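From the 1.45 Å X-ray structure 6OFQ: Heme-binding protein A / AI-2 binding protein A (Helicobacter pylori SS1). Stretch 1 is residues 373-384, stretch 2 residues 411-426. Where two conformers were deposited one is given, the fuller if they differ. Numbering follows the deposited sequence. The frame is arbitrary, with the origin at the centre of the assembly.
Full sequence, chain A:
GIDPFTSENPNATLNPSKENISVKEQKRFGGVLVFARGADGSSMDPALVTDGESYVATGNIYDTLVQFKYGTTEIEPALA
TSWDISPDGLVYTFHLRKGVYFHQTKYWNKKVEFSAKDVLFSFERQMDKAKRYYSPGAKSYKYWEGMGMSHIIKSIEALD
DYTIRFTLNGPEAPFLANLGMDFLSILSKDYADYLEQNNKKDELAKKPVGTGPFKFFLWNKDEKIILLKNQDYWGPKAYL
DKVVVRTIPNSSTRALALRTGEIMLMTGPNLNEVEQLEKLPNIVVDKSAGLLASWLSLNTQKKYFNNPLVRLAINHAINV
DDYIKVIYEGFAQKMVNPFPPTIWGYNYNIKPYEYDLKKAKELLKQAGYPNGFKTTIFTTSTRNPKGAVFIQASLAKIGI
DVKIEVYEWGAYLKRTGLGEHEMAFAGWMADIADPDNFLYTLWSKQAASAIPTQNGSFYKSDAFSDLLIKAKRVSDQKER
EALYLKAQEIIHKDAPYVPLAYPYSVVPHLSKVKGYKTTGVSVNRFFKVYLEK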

# COMPACT_ATOMS: atom_id res chain seq x y z
N PHE A 373 10.34 -31.12 8.02
CA PHE A 373 9.28 -31.28 7.07
C PHE A 373 9.64 -30.57 5.76
O PHE A 373 10.58 -29.78 5.78
N LYS A 374 8.84 -30.79 4.73
CA LYS A 374 9.00 -30.07 3.47
C LYS A 374 7.93 -28.98 3.35
O LYS A 374 6.78 -29.17 3.73
N THR A 375 8.34 -27.85 2.77
CA THR A 375 7.43 -26.73 2.52
C THR A 375 7.88 -25.90 1.33
O THR A 375 8.89 -26.28 0.69
N THR A 376 7.17 -24.81 1.04
CA THR A 376 7.42 -24.02 -0.14
C THR A 376 7.38 -22.57 0.32
O THR A 376 6.65 -22.24 1.27
N ILE A 377 8.23 -21.74 -0.25
CA ILE A 377 8.15 -20.30 -0.06
C ILE A 377 7.88 -19.69 -1.41
O ILE A 377 8.49 -20.04 -2.43
N PHE A 378 6.98 -18.71 -1.47
CA PHE A 378 6.76 -17.93 -2.67
C PHE A 378 7.59 -16.67 -2.57
O PHE A 378 7.66 -16.08 -1.46
N THR A 379 8.18 -16.26 -3.69
CA THR A 379 8.86 -14.98 -3.79
C THR A 379 8.53 -14.38 -5.15
O THR A 379 7.95 -15.05 -6.01
N THR A 380 8.81 -13.09 -5.30
CA THR A 380 8.61 -12.39 -6.56
C THR A 380 9.86 -12.35 -7.40
O THR A 380 10.98 -12.50 -6.91
N SER A 381 9.62 -12.16 -8.69
CA SER A 381 10.76 -12.10 -9.62
C SER A 381 11.64 -10.87 -9.40
O SER A 381 12.84 -10.92 -9.68
N THR A 382 11.10 -9.78 -8.90
CA THR A 382 11.88 -8.56 -8.81
C THR A 382 12.54 -8.40 -7.45
O THR A 382 13.43 -7.56 -7.35
N ARG A 383 12.15 -9.15 -6.43
CA ARG A 383 12.84 -9.11 -5.13
C ARG A 383 14.27 -9.57 -5.36
O ARG A 383 14.52 -10.35 -6.26
N ASN A 384 15.17 -9.27 -4.44
CA ASN A 384 16.50 -9.87 -4.53
C ASN A 384 16.40 -11.38 -4.33
O ASN A 384 15.88 -11.75 -3.29
N ALA A 411 0.77 -12.06 -10.70
CA ALA A 411 0.49 -13.44 -10.32
C ALA A 411 0.71 -13.64 -8.84
O ALA A 411 -0.03 -14.38 -8.21
N TYR A 412 1.77 -13.03 -8.32
CA TYR A 412 2.11 -13.25 -6.91
C TYR A 412 0.97 -12.69 -6.06
O TYR A 412 0.55 -13.29 -5.07
N LEU A 413 0.55 -11.47 -6.33
CA LEU A 413 -0.59 -10.85 -5.60
C LEU A 413 -1.86 -11.71 -5.71
O LEU A 413 -2.55 -11.90 -4.72
N LYS A 414 -2.08 -12.30 -6.87
CA LYS A 414 -3.31 -13.08 -7.05
C LYS A 414 -3.24 -14.38 -6.24
O LYS A 414 -4.13 -14.74 -5.44
N ARG A 415 -2.13 -15.11 -6.37
CA ARG A 415 -2.00 -16.42 -5.73
C ARG A 415 -1.93 -16.29 -4.22
O ARG A 415 -2.57 -17.06 -3.51
N THR A 416 -1.16 -15.32 -3.67
CA THR A 416 -1.13 -15.13 -2.23
C THR A 416 -2.50 -14.61 -1.71
O THR A 416 -2.92 -14.98 -0.62
N GLY A 417 -3.18 -13.78 -2.50
CA GLY A 417 -4.51 -13.34 -2.09
C GLY A 417 -5.51 -14.46 -1.88
O GLY A 417 -6.47 -14.32 -1.15
N LEU A 418 -5.32 -15.53 -2.65
CA LEU A 418 -6.14 -16.75 -2.62
C LEU A 418 -5.67 -17.80 -1.66
O LEU A 418 -6.21 -18.93 -1.63
N GLY A 419 -4.58 -17.55 -0.91
CA GLY A 419 -4.09 -18.50 0.07
C GLY A 419 -3.29 -19.66 -0.50
O GLY A 419 -3.18 -20.68 0.20
N GLU A 420 -2.74 -19.53 -1.70
CA GLU A 420 -2.04 -20.65 -2.31
C GLU A 420 -0.73 -20.99 -1.61
O GLU A 420 -0.23 -22.12 -1.67
N HIS A 421 -0.12 -19.97 -0.98
CA HIS A 421 1.20 -20.16 -0.39
C HIS A 421 1.10 -20.90 0.94
O HIS A 421 0.07 -20.90 1.62
N GLU A 422 2.27 -21.39 1.35
CA GLU A 422 2.53 -21.87 2.72
C GLU A 422 3.28 -20.76 3.43
O GLU A 422 2.87 -20.30 4.49
N MET A 423 4.46 -20.43 2.94
CA MET A 423 5.21 -19.23 3.33
C MET A 423 5.33 -18.28 2.13
O MET A 423 5.41 -18.71 0.96
N ALA A 424 5.38 -16.97 2.38
CA ALA A 424 5.55 -16.03 1.28
C ALA A 424 6.10 -14.72 1.87
O ALA A 424 5.75 -14.38 3.00
N PHE A 425 6.93 -14.04 1.12
CA PHE A 425 7.28 -12.67 1.52
C PHE A 425 6.07 -11.74 1.43
O PHE A 425 5.26 -11.88 0.51
N ALA A 426 6.00 -10.82 2.39
CA ALA A 426 4.90 -9.88 2.40
C ALA A 426 5.50 -8.54 2.76
O ALA A 426 6.52 -8.45 3.47

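Phe378 lies at the apolar centre of this contact. Strand 373-380 pairs in parallel with 423-426, and Phe378 and Ala424, bridged to each other with CA atoms 4.5 Å apart, send their side chains to the same face of the sheet, the one on which helix 411-417 packs, nearly antiparallel to strand 373-380. With chi1 m, the Phe378 ring packs against the helix and the loop after it. CB of His421 sits over one ring face, 4.0 Å from the centroid, while Arg415 CB meets the ring edge, 4.1 Å from Phe378 CE2, and Thr416 CG2 lies 4.0 Å from Phe378 CD2. The small methyl of Ala424 suits a place beside so large a neighbour, its CB 4.0 Å from Phe378 CB.

Tyr412, chi1 t, extends from the helix toward the strand and completes this layer. Its CE1 lies 3.6 Å from Phe378 CB, and Thr380, chi1 p, lays its CG2 over the ring face, 3.6 Å from the centroid, a CH-pi contact that puts a threonine methyl to apolar use. Tyrosine also brings a hydroxyl to the far end of its ring: Tyr412 OH donates to Phe425 O at 2.6 Å, tying helix to strand. Thr380 is equally two-sided, for its OG1 accepts from Arg383 N at 3.0 Å and steadies the turn beyond the strand.

On the other face of the sheet, Ile377 (t, t) and Met423 (m, t, m) are paired. The flexible methionine curls its CE to 4.0 Å from both Ile377 CB and Thr375 CG2. Ile377 CD1 reaches 3.8 Å from Phe425 CE2, extending the apolar layer to that ring. Phe425, chi1 m, then offers a face to Arg383, whose guanidinium lies flat on it with planes 4° apart and CZ 4.1 Å from the ring centroid. This cation-pi stack lets a charged group cover an aromatic ring at a partly exposed site.

The polar edge gathers round Glu422, whose side chain (m, t, chi3 68°) points toward strand 373-380. Thr375, chi1 t, donates from OG1 to Glu422 OE1 at 2.7 Å, while its methyl serves the apolar side. One water donates both to Glu422 OE1 at 2.7 Å and to Lys374 O at 2.6 Å; a second donates to Glu422 OE2 at 2.5 Å and hydrogen-bonds Thr376 OG1 at 2.7 Å. A carboxylate's two acceptor oxygens suit this. Farther out, Arg415 NH1 forms a salt bridge with Glu420 OE1 at 2.8 Å, linking the helix to the loop that borders Phe378.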

# COMPACT_ATOMS: atom_id res chain seq x y z
CB PHE A 373 7.88 -30.91 7.59
CG PHE A 373 7.76 -29.48 8.07
CD1 PHE A 373 7.43 -28.48 7.19
CD2 PHE A 373 7.96 -29.17 9.40
CE1 PHE A 373 7.35 -27.16 7.67
CE2 PHE A 373 7.86 -27.85 9.88
CZ PHE A 373 7.54 -26.84 9.01
CB LYS A 374 8.90 -31.03 2.29
CG LYS A 374 10.01 -32.08 2.37
CD LYS A 374 10.07 -33.08 1.22
CE LYS A 374 11.41 -33.79 1.42
NZ LYS A 374 11.68 -35.03 0.63
CB THR A 375 7.30 -25.91 3.81
OG1 THR A 375 6.22 -24.98 3.68
CG2 THR A 375 8.55 -25.14 4.12
CB THR A 376 6.34 -24.28 -1.18
OG1 THR A 376 6.49 -25.63 -1.65
CG2 THR A 376 6.46 -23.40 -2.38
CB ILE A 377 9.42 -19.72 0.56
CG1 ILE A 377 9.22 -18.24 0.94
CG2 ILE A 377 10.67 -19.84 -0.30
CD1 ILE A 377 10.32 -17.72 1.83
CB PHE A 378 5.30 -17.44 -2.79
CG PHE A 378 4.29 -18.44 -3.25
CD1 PHE A 378 4.57 -19.78 -3.28
CD2 PHE A 378 3.01 -18.06 -3.60
CE1 PHE A 378 3.67 -20.73 -3.74
CE2 PHE A 378 2.13 -18.99 -4.09
CZ PHE A 378 2.42 -20.32 -4.11
CB THR A 379 10.37 -15.19 -3.61
OG1 THR A 379 11.01 -13.90 -3.54
CG2 THR A 379 11.00 -16.00 -4.72
CB THR A 380 8.24 -10.92 -6.37
OG1 THR A 380 9.39 -10.19 -5.90
CG2 THR A 380 7.12 -10.75 -5.35
CB SER A 381 10.26 -12.12 -11.07
OG SER A 381 9.38 -11.04 -11.26
CB THR A 382 11.04 -7.34 -9.17
OG1 THR A 382 9.87 -7.31 -8.35
CG2 THR A 382 10.68 -7.40 -10.66
CB ARG A 383 12.24 -10.14 -4.16
CG ARG A 383 11.05 -9.63 -3.37
CD ARG A 383 10.68 -10.66 -2.30
NE ARG A 383 11.68 -10.55 -1.26
CZ ARG A 383 11.61 -9.63 -0.30
NH1 ARG A 383 10.54 -8.83 -0.20
NH2 ARG A 383 12.61 -9.54 0.56
CB ASN A 384 17.29 -9.24 -3.40
CG ASN A 384 18.77 -9.55 -3.43
OD1 ASN A 384 19.21 -10.55 -3.96
ND2 ASN A 384 19.54 -8.63 -2.86
CB ALA A 411 1.27 -14.44 -11.10
CB TYR A 412 3.41 -12.52 -6.63
CG TYR A 412 3.97 -12.72 -5.24
CD1 TYR A 412 4.87 -13.71 -5.01
CD2 TYR A 412 3.69 -11.83 -4.21
CE1 TYR A 412 5.40 -13.93 -3.76
CE2 TYR A 412 4.25 -12.02 -2.96
CZ TYR A 412 5.15 -13.05 -2.76
OH TYR A 412 5.79 -13.29 -1.56
CB LEU A 413 -0.85 -9.45 -6.16
CG LEU A 413 0.24 -8.39 -5.94
CD1 LEU A 413 0.06 -7.15 -6.81
CD2 LEU A 413 0.12 -7.90 -4.52
CB LYS A 414 -3.49 -13.40 -8.54
CG LYS A 414 -4.72 -14.23 -8.88
CD LYS A 414 -4.85 -14.68 -10.34
CE LYS A 414 -6.09 -15.55 -10.47
NZ LYS A 414 -7.41 -14.97 -10.00
CB ARG A 415 -0.79 -17.17 -6.25
CG ARG A 415 -0.87 -17.48 -7.72
CD ARG A 415 0.34 -18.26 -8.19
NE ARG A 415 0.26 -18.66 -9.61
CZ ARG A 415 -0.39 -19.72 -10.05
NH1 ARG A 415 -1.07 -20.52 -9.25
NH2 ARG A 415 -0.39 -20.01 -11.36
CB THR A 416 0.03 -14.17 -1.80
OG1 THR A 416 -0.13 -12.89 -2.43
CG2 THR A 416 1.40 -14.78 -2.04
CB LEU A 418 -6.32 -17.29 -4.02
CG LEU A 418 -7.07 -16.40 -4.98
CD1 LEU A 418 -7.15 -17.01 -6.37
CD2 LEU A 418 -8.48 -16.11 -4.46
CB GLU A 420 -1.81 -20.41 -3.80
CG GLU A 420 -3.11 -20.41 -4.55
CD GLU A 420 -2.97 -20.24 -6.04
OE1 GLU A 420 -1.85 -20.35 -6.57
OE2 GLU A 420 -3.99 -19.96 -6.69
CB HIS A 421 1.81 -18.79 -0.09
CG HIS A 421 0.97 -17.90 0.75
ND1 HIS A 421 -0.21 -17.38 0.27
CD2 HIS A 421 1.07 -17.52 2.05
CE1 HIS A 421 -0.80 -16.70 1.23
NE2 HIS A 421 -0.05 -16.74 2.30
CB GLU A 422 3.30 -23.21 2.71
CG GLU A 422 2.52 -24.39 2.13
CD GLU A 422 3.42 -25.60 2.17
OE1 GLU A 422 3.79 -26.16 3.21
OE2 GLU A 422 3.79 -25.98 1.06
CB MET A 423 6.60 -19.63 3.80
CG MET A 423 6.59 -20.73 4.84
SD MET A 423 8.18 -21.02 5.63
CE MET A 423 9.19 -21.24 4.21
CB ALA A 424 4.20 -15.76 0.64
CB PHE A 425 8.43 -12.15 0.66
CG PHE A 425 9.75 -12.81 0.91
CD1 PHE A 425 10.50 -12.55 2.01
CD2 PHE A 425 10.19 -13.79 0.09
CE1 PHE A 425 11.75 -13.11 2.22
CE2 PHE A 425 11.41 -14.40 0.28
CZ PHE A 425 12.16 -14.09 1.37
CB ALA A 426 3.91 -10.27 3.49
O HOH W 1 4.26 -28.80 3.07
O HOH W 2 5.44 -27.57 -0.04